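Local atomic coordinates of endonuclease MutS2 (Deinococcus radiodurans, PDB entry 4OD6), a protein that is an endonuclease, with the nuclease activity probably in its Smr domain, the part modelled here, and probably senses collided ribosomes and splits them with ATP. Residues K66-F71 with T84-K89; A23-L28 with R56-Y61; D11-L16 with R44-K49. All blocks are in the same frame, centred on the assembly; numbering follows the deposited sequence. Where two conformers were deposited one is given.

Interaction 1 of 3, residues K66-F71 with T84-K89; sequences KNVESF and TIVNVK
A classic beta bulge interrupts the antiparallel hairpin that strands 68-73 and 83-88 make in the Smr domain. The evidence is a one-residue register shift: Val68 faces Val88, but Glu69 and Ser70 both face Asn87. Asn87 O therefore takes two amides, Glu69 N at 2.8 Å and, on a lone pair, Ser70 N at 3.2 Å, the second bond being straighter (165° against 144° at the hydrogen). The packed side is apolar. Val68 CG2 meets Val86 CG1 at 3.9 Å, crossing at about a right angle, and Leu62 of helix 53-62 lies against both. Phe71 meets strand 83-88 through its backbone and CB, with CA 3.1 Å from Ile85 O in a CA-H...O contact, while its ring leads off toward Leu62 and Lys63. The other side is looser and polar, carrying exposed Glu69 and partly exposed Ser70 and Asn87; there Asn87 ND2 donates to Ser70 OG at 2.9 Å. At the open end a water donates to Val68 O (3.0 Å) and sits only weakly on Lys89 NZ. Lys89 N bonds straight to Asn67 O (176°), and its extended side chain runs back along the Lys66-Asn67 backbone, ending with NZ 2.7 Å from Lys66 O.

Interaction 2 of 3, residues A23-L28 with R56-Y61; sequences AAVEEL and RTLRDY
Helices 21-38 and 53-62 meet here through hydrocarbon and one aromatic ring, with axes of the short segments 10.0 Å apart and crossing at -42°. Leu58 is the central side chain. Its CG lies anti to the carbonyl carbon; chi2 puts CD1 anti to CA, toward Leu16 and His47, and leaves CD2 as the branch that reaches the facing helix, although the CA-CB bond itself points along the interface. That single methyl touches three residues: Ala24 CB at 4.0 Å, Val25 CG2 at 3.9 Å and Leu28 CD2 at 3.7 Å. Val25 divides its two branches between partners. CG2, beside its own backbone N, slides past Leu58 in the opposite direction, whereas CG1, anti to the backbone N, sits over one face of the Tyr61 ring, 4.0 Å from the centroid and 27° off the ring normal, a CH-pi contact whose shortest approach is to Tyr61 CD1. Tyr61 reaches this place because its CG is anti to the backbone N (chi1 163°), which sends the ring toward helix 21-38. Leu28 has CG anti to its backbone N as well, and its CD2 touches both Leu58 CD2 and, obliquely to the ring, Tyr61 CD2 at 4.0 Å. Beyond the apolar patch the phenol ends in polar company: Tyr61 OH is hydrogen-bonded to Arg29 NH1, one residue past Leu28, and weakly to Asp65 OD2. These bonds probably help fix the ring's position. Deeper in, Leu28 also rests on Leu62, so the pairing merges with the interior beneath the helices. Such side-by-side helix packing, with leucines turned inward toward a beta sheet, belongs to the alpha/beta sandwich of the Smr domain.

Interaction 3 of 3, residues D11-L16 with R44-K49; sequences DNELQL and RVVHGK
Strands 13-15 and 43-46 are the parallel pair of a beta-alpha-beta unit whose connection is helix 21-38. Four backbone bonds set the register: Arg44 N to Asn12 O, Leu14 N to Arg44 O, Val46 N to Leu14 O and Leu16 N to Val46 O, all 2.8 to 2.9 Å. Side chains alternate between the faces. On one, Glu13 and Arg44 run side by side in the same direction, their carboxylate and guanidinium planes only 24° apart. Arg44, bent at chi3 (53°), presents its NE edge, so that in a side-on salt bridge NE and NH2 both grip Glu13 OE2, at 3.0 and 3.1 Å, NE on its anti lone pair and NH2 nearly along the C-O axis. The guanidinium is further held by Gln78 O and a cation-pi contact with Phe10. Next along this face, Gln15 and Val46 also point the same way, Gln15 OE1 lying 3.6 Å from Val46 CG1 while it bonds to Arg17. The opposite face, carrying Leu14 and Val45, turns to helix 21-38, where both lie on Leu28. Just past strand 13-15, Leu16 crosses Val45 obliquely, and Leu16 CD1 presses tightly on Val45 CG1 at 3.5 Å.

In the fold
All three contacts lie within one Smr domain, built on a mixed sheet in the order 13-15, 43-46, 83-88, 68-73. Interactions 1 and 3 hold the two outermost strands, their centres about 14 Å apart on opposite sides of the chain's centre. The central strands join them: Thr84 O accepts from Val45 N, and Thr84 OG1 pairs with His47 NE2. Interaction 2, about 11 Å from interaction 3 and 13 Å from interaction 1 between centres, packs against the sheet. Along the chain, interactions 2 and 3 alternate their segments, whereas interaction 1 follows both. The helix pair and the sheet, joined by Leu28 on Val45 and Leu58 on Leu16 and His47, thus form one continuous core.

Interaction 1 of 3, residues K66-F71 with T84-K89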
ATOM      1  N   LYS A  66      -8.319   9.836   1.197  1.00  6.79           N
ATOM      2  CA  LYS A  66      -9.752   9.965   0.845  1.00  7.77           C
ATOM      3  C   LYS A  66     -10.310   8.837  -0.032  1.00  6.97           C
ATOM      4  O   LYS A  66     -11.500   8.689  -0.219  1.00  9.15           O
ATOM      5  CB  LYS A  66     -10.004  11.308   0.140  1.00  8.32           C
ATOM      6  CG  LYS A  66      -9.378  11.417  -1.236  1.00  7.61           C
ATOM      7  CD  LYS A  66      -9.553  12.795  -1.857  1.00  9.28           C
ATOM      8  CE  LYS A  66      -9.385  12.758  -3.363  1.00 10.22           C
ATOM      9  NZ  LYS A  66     -10.357  11.834  -4.009  1.00 12.26           N
ATOM     10  N   ASN A  67      -9.397   8.123  -0.657  1.00  7.04           N
ATOM     11  CA  ASN A  67      -9.674   7.152  -1.722  1.00  6.36           C
ATOM     12  C   ASN A  67      -9.717   5.705  -1.232  1.00  6.21           C
ATOM     13  O   ASN A  67     -10.037   4.791  -1.990  1.00  6.58           O
ATOM     14  CB  ASN A  67      -8.621   7.258  -2.829  1.00  6.12           C
ATOM     15  CG  ASN A  67      -8.765   8.518  -3.656  1.00  6.23           C
ATOM     16  OD1 ASN A  67      -9.874   8.954  -3.959  1.00  7.36           O
ATOM     17  ND2 ASN A  67      -7.637   9.110  -4.026  1.00  6.20           N
ATOM     18  N   VAL A  68      -9.377   5.507   0.035  1.00  6.55           N
ATOM     19  CA  VAL A  68      -9.216   4.177   0.595  1.00  6.68           C
ATOM     20  C   VAL A  68     -10.459   3.713   1.338  1.00  6.86           C
ATOM     21  O   VAL A  68     -10.975   4.437   2.184  1.00  8.68           O
ATOM     22  CB  VAL A  68      -8.010   4.162   1.534  1.00  7.46           C
ATOM     23  CG1 VAL A  68      -7.926   2.871   2.317  1.00  8.60           C
ATOM     24  CG2 VAL A  68      -6.722   4.388   0.741  1.00  8.44           C
ATOM     25  N   GLU A  69     -10.913   2.522   0.985  1.00  7.27           N
ATOM     26  CA  GLU A  69     -12.012   1.897   1.697  1.00  7.92           C
ATOM     27  C   GLU A  69     -11.529   1.182   2.933  1.00  7.92           C
ATOM     28  O   GLU A  69     -12.090   1.316   3.979  1.00 10.32           O
ATOM     29  CB  GLU A  69     -12.762   0.940   0.774  1.00 11.10           C
ATOM     30  CG  GLU A  69     -14.041   0.335   1.335  1.00 17.08           C
ATOM     31  CD  GLU A  69     -14.928  -0.284   0.257  1.00 23.93           C
ATOM     32  OE1 GLU A  69     -14.912   0.157  -0.889  1.00 26.13           O
ATOM     33  OE2 GLU A  69     -15.676  -1.208   0.572  1.00 27.19           O
ATOM     34  N   SER A  70     -10.488   0.390   2.789  1.00  8.08           N
ATOM     35  CA  SER A  70      -9.894  -0.323   3.920  1.00  8.45           C
ATOM     36  C   SER A  70      -8.502  -0.803   3.545  1.00  8.08           C
ATOM     37  O   SER A  70      -8.128  -0.739   2.422  1.00  7.10           O
ATOM     38  CB  SER A  70     -10.779  -1.495   4.357  1.00 10.14           C
ATOM     39  OG  SER A  70     -10.853  -2.451   3.355  1.00 11.31           O
ATOM     40  N   PHE A  71      -7.742  -1.235   4.521  1.00  7.58           N
ATOM     41  CA  PHE A  71      -6.415  -1.816   4.317  1.00  8.63           C
ATOM     42  C   PHE A  71      -6.100  -2.816   5.421  1.00  9.38           C
ATOM     43  O   PHE A  71      -6.663  -2.748   6.513  1.00 10.43           O
ATOM     44  CB  PHE A  71      -5.372  -0.701   4.260  1.00  8.47           C
ATOM     45  CG  PHE A  71      -5.260   0.105   5.509  1.00 10.23           C
ATOM     46  CD1 PHE A  71      -6.050   1.219   5.713  1.00 11.00           C
ATOM     47  CD2 PHE A  71      -4.361  -0.233   6.473  1.00 11.23           C
ATOM     48  CE1 PHE A  71      -5.949   1.948   6.874  1.00 12.55           C
ATOM     49  CE2 PHE A  71      -4.262   0.509   7.610  1.00 12.87           C
ATOM     50  CZ  PHE A  71      -5.033   1.594   7.793  1.00 13.49           C
ATOM     51  N   THR A  84       1.070  -4.624   2.410  1.00  6.78           N
ATOM     52  CA  THR A  84      -0.220  -4.074   2.833  1.00  7.16           C
ATOM     53  C   THR A  84      -1.190  -4.104   1.645  1.00  6.96           C
ATOM     54  O   THR A  84      -0.896  -3.635   0.588  1.00  7.49           O
ATOM     55  CB  THR A  84      -0.116  -2.608   3.376  1.00  8.01           C
ATOM     56  OG1 THR A  84       0.645  -2.593   4.583  1.00  9.90           O
ATOM     57  CG2 THR A  84      -1.462  -2.034   3.692  1.00  7.71           C
ATOM     58  N   ILE A  85      -2.352  -4.675   1.859  1.00  6.73           N
ATOM     59  CA  ILE A  85      -3.422  -4.714   0.871  1.00  7.45           C
ATOM     60  C   ILE A  85      -4.270  -3.484   1.050  1.00  7.17           C
ATOM     61  O   ILE A  85      -4.715  -3.197   2.166  1.00  8.14           O
ATOM     62  CB  ILE A  85      -4.329  -5.961   1.074  1.00  9.52           C
ATOM     63  CG1 ILE A  85      -3.493  -7.255   1.085  1.00 11.12           C
ATOM     64  CG2 ILE A  85      -5.396  -6.075   0.010  1.00 10.10           C
ATOM     65  CD1 ILE A  85      -2.713  -7.471  -0.175  1.00 11.67           C
ATOM     66  N   VAL A  86      -4.481  -2.764  -0.033  1.00  6.54           N
ATOM     67  CA  VAL A  86      -5.299  -1.568  -0.002  1.00  6.04           C
ATOM     68  C   VAL A  86      -6.533  -1.807  -0.879  1.00  5.70           C
ATOM     69  O   VAL A  86      -6.438  -2.040  -2.072  1.00  6.14           O
ATOM     70  CB  VAL A  86      -4.509  -0.331  -0.489  1.00  6.19           C
ATOM     71  CG1 VAL A  86      -5.401   0.901  -0.460  1.00  6.95           C
ATOM     72  CG2 VAL A  86      -3.254  -0.106   0.382  1.00  7.21           C
ATOM     73  N   ASN A  87      -7.703  -1.747  -0.247  1.00  6.08           N
ATOM     74  CA  ASN A  87      -9.003  -1.766  -0.929  1.00  6.82           C
ATOM     75  C   ASN A  87      -9.399  -0.339  -1.215  1.00  6.55           C
ATOM     76  O   ASN A  87      -9.564   0.455  -0.317  1.00  7.57           O
ATOM     77  CB  ASN A  87     -10.033  -2.477  -0.073  1.00  8.13           C
ATOM     78  CG  ASN A  87      -9.604  -3.889   0.238  1.00  9.98           C
ATOM     79  OD1 ASN A  87      -9.376  -4.671  -0.668  1.00 10.10           O
ATOM     80  ND2 ASN A  87      -9.439  -4.196   1.518  1.00 12.22           N
ATOM     81  N   VAL A  88      -9.481  -0.036  -2.498  1.00  6.61           N
ATOM     82  CA  VAL A  88      -9.711   1.300  -3.011  1.00  6.82           C
ATOM     83  C   VAL A  88     -11.196   1.504  -3.290  1.00  8.79           C
ATOM     84  O   VAL A  88     -11.879   0.627  -3.778  1.00 10.25           O
ATOM     85  CB  VAL A  88      -8.889   1.531  -4.307  1.00  8.06           C
ATOM     86  CG1 VAL A  88      -9.154   2.909  -4.889  1.00  8.73           C
ATOM     87  CG2 VAL A  88      -7.415   1.345  -4.046  1.00  8.19           C
ATOM     88  N   LYS A  89     -11.693   2.674  -2.968  1.00  8.94           N
ATOM     89  CA  LYS A  89     -13.115   2.962  -3.118  1.00 12.06           C
ATOM     90  C   LYS A  89     -13.527   2.799  -4.561  1.00 17.13           C
ATOM     91  O   LYS A  89     -12.821   3.188  -5.454  1.00 16.97           O
ATOM     92  CB  LYS A  89     -13.409   4.397  -2.667  1.00 11.39           C
ATOM     93  CG  LYS A  89     -13.358   4.599  -1.171  1.00 10.36           C
ATOM     94  CD  LYS A  89     -13.689   6.045  -0.837  1.00 10.81           C
ATOM     95  CE  LYS A  89     -13.677   6.346   0.635  1.00 11.31           C
ATOM     96  NZ  LYS A  89     -13.846   7.805   0.855  1.00 12.62           N
TER
HETATM   97  O   HOH W   1     -11.256   7.355   2.812  1.00 38.98           O

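Interaction 2 of 3, residues A23-L28 with R56-Y61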
ATOM      1  N   ALA A  23       9.120   9.560   0.368  1.00  7.16           N
ATOM      2  CA  ALA A  23       9.032   9.064  -0.992  1.00  7.23           C
ATOM      3  C   ALA A  23       8.004   7.941  -1.116  1.00  6.88           C
ATOM      4  O   ALA A  23       7.270   7.888  -2.063  1.00  6.96           O
ATOM      5  CB  ALA A  23      10.407   8.600  -1.487  1.00  8.19           C
ATOM      6  N   ALA A  24       7.987   7.048  -0.164  1.00  5.94           N
ATOM      7  CA  ALA A  24       7.044   5.946  -0.183  1.00  6.44           C
ATOM      8  C   ALA A  24       5.594   6.450  -0.080  1.00  6.12           C
ATOM      9  O   ALA A  24       4.697   5.972  -0.775  1.00  5.89           O
ATOM     10  CB  ALA A  24       7.378   4.932   0.911  1.00  6.31           C
ATOM     11  N   VAL A  25       5.349   7.414   0.801  1.00  5.61           N
ATOM     12  CA  VAL A  25       4.011   7.980   0.932  1.00  6.46           C
ATOM     13  C   VAL A  25       3.613   8.662  -0.363  1.00  6.38           C
ATOM     14  O   VAL A  25       2.514   8.468  -0.822  1.00  5.85           O
ATOM     15  CB  VAL A  25       3.933   8.958   2.134  1.00  6.95           C
ATOM     16  CG1 VAL A  25       2.665   9.788   2.083  1.00  7.97           C
ATOM     17  CG2 VAL A  25       4.030   8.197   3.439  1.00  6.81           C
ATOM     18  N   GLU A  26       4.504   9.430  -0.958  1.00  6.15           N
ATOM     19  CA  GLU A  26       4.164  10.113  -2.205  1.00  7.86           C
ATOM     20  C   GLU A  26       3.766   9.114  -3.316  1.00  6.18           C
ATOM     21  O   GLU A  26       2.800   9.296  -4.047  1.00  5.87           O
ATOM     22  CB  GLU A  26       5.373  10.920  -2.695  1.00 11.20           C
ATOM     23  CG  GLU A  26       5.170  11.585  -4.048  1.00 15.56           C
ATOM     24  CD  GLU A  26       6.442  12.115  -4.656  1.00 21.46           C
ATOM     25  OE1 GLU A  26       7.498  12.142  -3.995  1.00 24.86           O
ATOM     26  OE2 GLU A  26       6.374  12.460  -5.829  1.00 23.17           O
ATOM     27  N   GLU A  27       4.531   8.052  -3.447  1.00  6.07           N
ATOM     28  CA  GLU A  27       4.238   7.018  -4.430  1.00  5.71           C
ATOM     29  C   GLU A  27       2.924   6.303  -4.134  1.00  5.26           C
ATOM     30  O   GLU A  27       2.157   6.043  -5.019  1.00  5.17           O
ATOM     31  CB  GLU A  27       5.390   6.026  -4.544  1.00  5.96           C
ATOM     32  CG  GLU A  27       6.677   6.615  -5.116  1.00 11.40           C
ATOM     33  CD  GLU A  27       6.502   7.315  -6.450  1.00 14.87           C
ATOM     34  OE1 GLU A  27       5.900   6.681  -7.299  1.00 15.11           O
ATOM     35  OE2 GLU A  27       6.960   8.459  -6.551  1.00 17.81           O
ATOM     36  N   LEU A  28       2.703   5.999  -2.865  1.00  5.19           N
ATOM     37  CA  LEU A  28       1.478   5.322  -2.481  1.00  4.61           C
ATOM     38  C   LEU A  28       0.255   6.195  -2.779  1.00  4.36           C
ATOM     39  O   LEU A  28      -0.727   5.728  -3.326  1.00  4.36           O
ATOM     40  CB  LEU A  28       1.530   4.929  -1.001  1.00  5.03           C
ATOM     41  CG  LEU A  28       0.273   4.263  -0.441  1.00  5.20           C
ATOM     42  CD1 LEU A  28      -0.090   3.015  -1.236  1.00  6.55           C
ATOM     43  CD2 LEU A  28       0.467   3.919   1.032  1.00  7.09           C
ATOM     44  N   ARG A  56       4.508   0.977   9.220  1.00  8.15           N
ATOM     45  CA  ARG A  56       3.795   1.804  10.204  1.00  8.27           C
ATOM     46  C   ARG A  56       3.460   3.152   9.624  1.00  8.37           C
ATOM     47  O   ARG A  56       2.397   3.639   9.830  1.00  9.20           O
ATOM     48  CB  ARG A  56       4.599   1.947  11.479  1.00  9.38           C
ATOM     49  CG  ARG A  56       4.571   0.698  12.329  1.00 11.45           C
ATOM     50  CD  ARG A  56       5.243   0.922  13.663  1.00 14.74           C
ATOM     51  NE  ARG A  56       6.624   1.318  13.498  1.00 18.27           N
ATOM     52  CZ  ARG A  56       7.630   0.450  13.471  1.00 19.50           C
ATOM     53  NH1 ARG A  56       7.387  -0.826  13.566  1.00 21.36           N
ATOM     54  NH2 ARG A  56       8.852   0.877  13.289  1.00 18.96           N
ATOM     55  N   THR A  57       4.396   3.773   8.953  1.00  8.09           N
ATOM     56  CA  THR A  57       4.132   5.095   8.380  1.00  9.14           C
ATOM     57  C   THR A  57       3.096   5.073   7.225  1.00  7.70           C
ATOM     58  O   THR A  57       2.243   5.924   7.108  1.00  8.15           O
ATOM     59  CB  THR A  57       5.404   5.814   7.921  1.00 11.87           C
ATOM     60  OG1 THR A  57       6.056   5.042   6.928  1.00 12.92           O
ATOM     61  CG2 THR A  57       6.337   6.013   9.051  1.00 13.15           C
ATOM     62  N   LEU A  58       3.230   4.096   6.346  1.00  7.16           N
ATOM     63  CA  LEU A  58       2.284   3.937   5.235  1.00  7.27           C
ATOM     64  C   LEU A  58       0.892   3.567   5.926  1.00  7.41           C
ATOM     65  O   LEU A  58      -0.088   4.093   5.456  1.00  7.64           O
ATOM     66  CB  LEU A  58       2.674   2.828   4.287  1.00  6.74           C
ATOM     67  CG  LEU A  58       3.974   3.194   3.575  1.00  6.42           C
ATOM     68  CD1 LEU A  58       4.531   2.000   2.794  1.00  6.80           C
ATOM     69  CD2 LEU A  58       3.793   4.387   2.670  1.00  7.61           C
ATOM     70  N   ARG A  59       0.699   2.709   6.964  0.60  8.01           N
ATOM     71  CA  ARG A  59      -0.593   2.435   7.554  0.60  8.60           C
ATOM     72  C   ARG A  59      -1.148   3.693   8.146  0.60  8.92           C
ATOM     73  O   ARG A  59      -2.313   3.975   8.137  0.60  9.28           O
ATOM     74  CB  ARG A  59      -0.477   1.344   8.587  0.60  9.95           C
ATOM     75  CG  ARG A  59      -0.218  -0.041   8.003  0.60 11.74           C
ATOM     76  CD  ARG A  59       0.099  -1.045   9.076  0.60 13.25           C
ATOM     77  NE  ARG A  59      -0.924  -1.054  10.097  0.60 15.36           N
ATOM     78  CZ  ARG A  59      -2.011  -1.792  10.044  0.60 16.70           C
ATOM     79  NH1 ARG A  59      -2.220  -2.593   9.010  0.60 17.36           N
ATOM     80  NH2 ARG A  59      -2.899  -1.697  11.017  0.60 17.54           N
ATOM     81  N   ASP A  60      -0.246   4.475   8.735  1.00  9.63           N
ATOM     82  CA  ASP A  60      -0.666   5.736   9.349  1.00 11.23           C
ATOM     83  C   ASP A  60      -1.232   6.698   8.310  1.00  9.41           C
ATOM     84  O   ASP A  60      -2.246   7.357   8.545  1.00 11.02           O
ATOM     85  CB  ASP A  60       0.512   6.392  10.072  1.00 14.72           C
ATOM     86  CG  ASP A  60       0.165   7.757  10.636  1.00 21.89           C
ATOM     87  OD1 ASP A  60      -0.487   7.812  11.696  1.00 21.07           O
ATOM     88  OD2 ASP A  60       0.545   8.773  10.018  1.00 26.55           O
ATOM     89  N   TYR A  61      -0.580   6.767   7.154  1.00  8.20           N
ATOM     90  CA  TYR A  61      -1.067   7.592   6.057  1.00  7.88           C
ATOM     91  C   TYR A  61      -2.401   7.061   5.519  1.00  7.91           C
ATOM     92  O   TYR A  61      -3.308   7.831   5.214  1.00  8.42           O
ATOM     93  CB  TYR A  61      -0.022   7.664   4.924  1.00  7.99           C
ATOM     94  CG  TYR A  61      -0.596   8.150   3.608  1.00  7.81           C
ATOM     95  CD1 TYR A  61      -0.723   9.503   3.340  1.00  8.68           C
ATOM     96  CD2 TYR A  61      -1.079   7.248   2.672  1.00  8.35           C
ATOM     97  CE1 TYR A  61      -1.276   9.946   2.157  1.00  8.26           C
ATOM     98  CE2 TYR A  61      -1.632   7.679   1.485  1.00  7.87           C
ATOM     99  CZ  TYR A  61      -1.730   9.029   1.233  1.00  8.40           C
ATOM    100  OH  TYR A  61      -2.283   9.463   0.054  1.00 10.05           O
TER

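Interaction 3 of 3, residues D11-L16 with R44-K49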
ATOM      1  N   ASP A  11      -0.961  -8.697 -10.191  1.00 18.64           N
ATOM      2  CA  ASP A  11      -1.240  -7.365 -10.781  1.00 19.83           C
ATOM      3  C   ASP A  11      -1.258  -6.264  -9.655  1.00 19.26           C
ATOM      4  O   ASP A  11      -1.510  -6.540  -8.499  1.00 21.48           O
ATOM      5  CB  ASP A  11      -2.592  -7.341 -11.556  1.00 19.41           C
ATOM      6  CG  ASP A  11      -2.426  -7.468 -13.113  1.00 15.52           C
ATOM      7  OD1 ASP A  11      -1.488  -6.911 -13.706  1.00 13.98           O
ATOM      8  OD2 ASP A  11      -3.319  -8.058 -13.737  1.00 13.45           O
ATOM      9  N   ASN A  12      -1.106  -4.997 -10.016  1.00 17.71           N
ATOM     10  CA  ASN A  12      -1.241  -3.884  -9.074  1.00 17.21           C
ATOM     11  C   ASN A  12      -0.319  -4.021  -7.843  1.00 15.77           C
ATOM     12  O   ASN A  12      -0.732  -3.711  -6.731  1.00 14.78           O
ATOM     13  CB  ASN A  12      -2.721  -3.680  -8.670  1.00 18.03           C
ATOM     14  CG  ASN A  12      -3.562  -3.076  -9.777  1.00 17.97           C
ATOM     15  OD1 ASN A  12      -3.332  -1.975 -10.232  1.00 19.39           O
ATOM     16  ND2 ASN A  12      -4.495  -3.836 -10.240  1.00 15.95           N
ATOM     17  N   GLU A  13       0.921  -4.445  -8.048  1.00 14.84           N
ATOM     18  CA  GLU A  13       1.928  -4.479  -6.978  1.00 12.63           C
ATOM     19  C   GLU A  13       2.728  -3.211  -7.111  1.00 10.49           C
ATOM     20  O   GLU A  13       3.270  -2.885  -8.153  1.00 13.09           O
ATOM     21  CB  GLU A  13       2.910  -5.655  -7.045  1.00 15.39           C
ATOM     22  CG  GLU A  13       2.371  -6.947  -6.511  1.00 18.80           C
ATOM     23  CD  GLU A  13       3.446  -7.987  -6.268  1.00 20.81           C
ATOM     24  OE1 GLU A  13       4.391  -8.011  -7.043  1.00 21.46           O
ATOM     25  OE2 GLU A  13       3.298  -8.719  -5.318  1.00 20.94           O
ATOM     26  N   LEU A  14       2.817  -2.528  -5.998  1.00  7.58           N
ATOM     27  CA  LEU A  14       3.580  -1.309  -5.879  1.00  6.78           C
ATOM     28  C   LEU A  14       4.830  -1.570  -5.062  1.00  7.03           C
ATOM     29  O   LEU A  14       4.735  -1.937  -3.957  1.00  7.41           O
ATOM     30  CB  LEU A  14       2.724  -0.235  -5.195  1.00  7.70           C
ATOM     31  CG  LEU A  14       3.342   1.141  -5.052  1.00  8.51           C
ATOM     32  CD1 LEU A  14       3.644   1.787  -6.400  1.00 10.18           C
ATOM     33  CD2 LEU A  14       2.434   2.018  -4.194  1.00  9.64           C
ATOM     34  N   GLN A  15       6.002  -1.362  -5.642  1.00  7.31           N
ATOM     35  CA  GLN A  15       7.288  -1.688  -5.019  1.00  7.56           C
ATOM     36  C   GLN A  15       7.866  -0.469  -4.335  1.00  7.92           C
ATOM     37  O   GLN A  15       8.329   0.455  -4.949  1.00  9.64           O
ATOM     38  CB  GLN A  15       8.260  -2.239  -6.088  1.00  9.89           C
ATOM     39  CG  GLN A  15       7.765  -3.465  -6.826  1.00 10.59           C
ATOM     40  CD  GLN A  15       7.765  -4.697  -5.984  1.00 12.57           C
ATOM     41  OE1 GLN A  15       8.381  -4.768  -4.928  1.00 12.70           O
ATOM     42  NE2 GLN A  15       7.072  -5.690  -6.459  1.00 14.98           N
ATOM     43  N   LEU A  16       7.816  -0.469  -3.027  1.00  6.82           N
ATOM     44  CA  LEU A  16       8.239   0.710  -2.268  1.00  6.48           C
ATOM     45  C   LEU A  16       9.529   0.335  -1.391  1.00  7.31           C
ATOM     46  O   LEU A  16      10.042   1.235  -0.738  1.00  7.53           O
ATOM     47  CB  LEU A  16       7.158   1.157  -1.314  1.00  5.34           C
ATOM     48  CG  LEU A  16       5.873   1.607  -2.000  1.00  5.78           C
ATOM     49  CD1 LEU A  16       4.833   2.128  -1.020  1.00  6.94           C
ATOM     50  CD2 LEU A  16       6.139   2.641  -3.065  1.00  6.66           C
ATOM     51  N   ARG A  44      -1.592  -4.108  -3.958  1.00  9.66           N
ATOM     52  CA  ARG A  44      -0.622  -4.754  -3.088  1.00 10.23           C
ATOM     53  C   ARG A  44       0.589  -3.826  -2.944  1.00  8.63           C
ATOM     54  O   ARG A  44       1.308  -3.561  -3.900  1.00 10.11           O
ATOM     55  CB  ARG A  44      -0.130  -6.108  -3.624  1.00 12.16           C
ATOM     56  CG  ARG A  44      -1.054  -7.248  -3.363  1.00 14.31           C
ATOM     57  CD  ARG A  44      -0.552  -8.530  -4.008  1.00 15.95           C
ATOM     58  NE  ARG A  44       0.815  -8.919  -3.690  1.00 16.86           N
ATOM     59  CZ  ARG A  44       1.189  -9.673  -2.669  1.00 18.05           C
ATOM     60  NH1 ARG A  44       0.317 -10.121  -1.817  1.00 17.34           N
ATOM     61  NH2 ARG A  44       2.459  -9.941  -2.539  1.00 19.51           N
ATOM     62  N   VAL A  45       0.789  -3.347  -1.733  1.00  7.65           N
ATOM     63  CA  VAL A  45       1.865  -2.420  -1.420  1.00  8.05           C
ATOM     64  C   VAL A  45       2.978  -3.204  -0.757  1.00  7.06           C
ATOM     65  O   VAL A  45       2.906  -3.592   0.386  1.00  6.69           O
ATOM     66  CB  VAL A  45       1.367  -1.287  -0.505  1.00  8.21           C
ATOM     67  CG1 VAL A  45       2.469  -0.277  -0.231  1.00  7.79           C
ATOM     68  CG2 VAL A  45       0.160  -0.610  -1.116  1.00  9.12           C
ATOM     69  N   VAL A  46       4.031  -3.400  -1.537  1.00  7.08           N
ATOM     70  CA  VAL A  46       5.208  -4.156  -1.141  1.00  7.26           C
ATOM     71  C   VAL A  46       6.227  -3.226  -0.506  1.00  6.47           C
ATOM     72  O   VAL A  46       7.049  -2.642  -1.191  1.00  7.58           O
ATOM     73  CB  VAL A  46       5.795  -4.957  -2.346  1.00  8.54           C
ATOM     74  CG1 VAL A  46       6.912  -5.873  -1.864  1.00 10.30           C
ATOM     75  CG2 VAL A  46       4.668  -5.730  -3.026  1.00  8.79           C
ATOM     76  N   HIS A  47       6.159  -3.119   0.828  1.00  6.92           N
ATOM     77  CA  HIS A  47       7.065  -2.247   1.575  1.00  7.65           C
ATOM     78  C   HIS A  47       8.157  -2.968   2.338  1.00  6.95           C
ATOM     79  O   HIS A  47       9.061  -2.349   2.767  1.00  8.67           O
ATOM     80  CB  HIS A  47       6.318  -1.295   2.525  1.00  7.37           C
ATOM     81  CG  HIS A  47       5.245  -1.957   3.324  1.00  7.38           C
ATOM     82  ND1 HIS A  47       5.508  -2.962   4.235  1.00  7.34           N
ATOM     83  CD2 HIS A  47       3.903  -1.833   3.276  1.00  8.40           C
ATOM     84  CE1 HIS A  47       4.365  -3.387   4.735  1.00  7.12           C
ATOM     85  NE2 HIS A  47       3.378  -2.729   4.160  1.00  7.67           N
ATOM     86  N   GLY A  48       8.028  -4.270   2.527  1.00  7.31           N
ATOM     87  CA  GLY A  48       9.011  -5.037   3.260  1.00  7.84           C
ATOM     88  C   GLY A  48       8.758  -4.953   4.749  1.00  8.34           C
ATOM     89  O   GLY A  48       7.965  -4.151   5.219  1.00  8.42           O
ATOM     90  N   LYS A  49       9.463  -5.795   5.509  1.00  9.35           N
ATOM     91  CA  LYS A  49       9.313  -5.805   6.963  1.00  9.78           C
ATOM     92  C   LYS A  49      10.339  -4.943   7.714  1.00 10.91           C
ATOM     93  O   LYS A  49       9.947  -4.063   8.478  1.00 13.29           O
ATOM     94  CB  LYS A  49       9.390  -7.243   7.477  1.00 11.61           C
ATOM     95  CG  LYS A  49       8.277  -8.141   6.964  1.00 14.28           C
ATOM     96  CD  LYS A  49       8.385  -9.549   7.525  1.00 17.46           C
ATOM     97  CE  LYS A  49       7.317 -10.459   6.941  1.00 20.85           C
ATOM     98  NZ  LYS A  49       7.485 -11.877   7.360  1.00 22.26           N
TER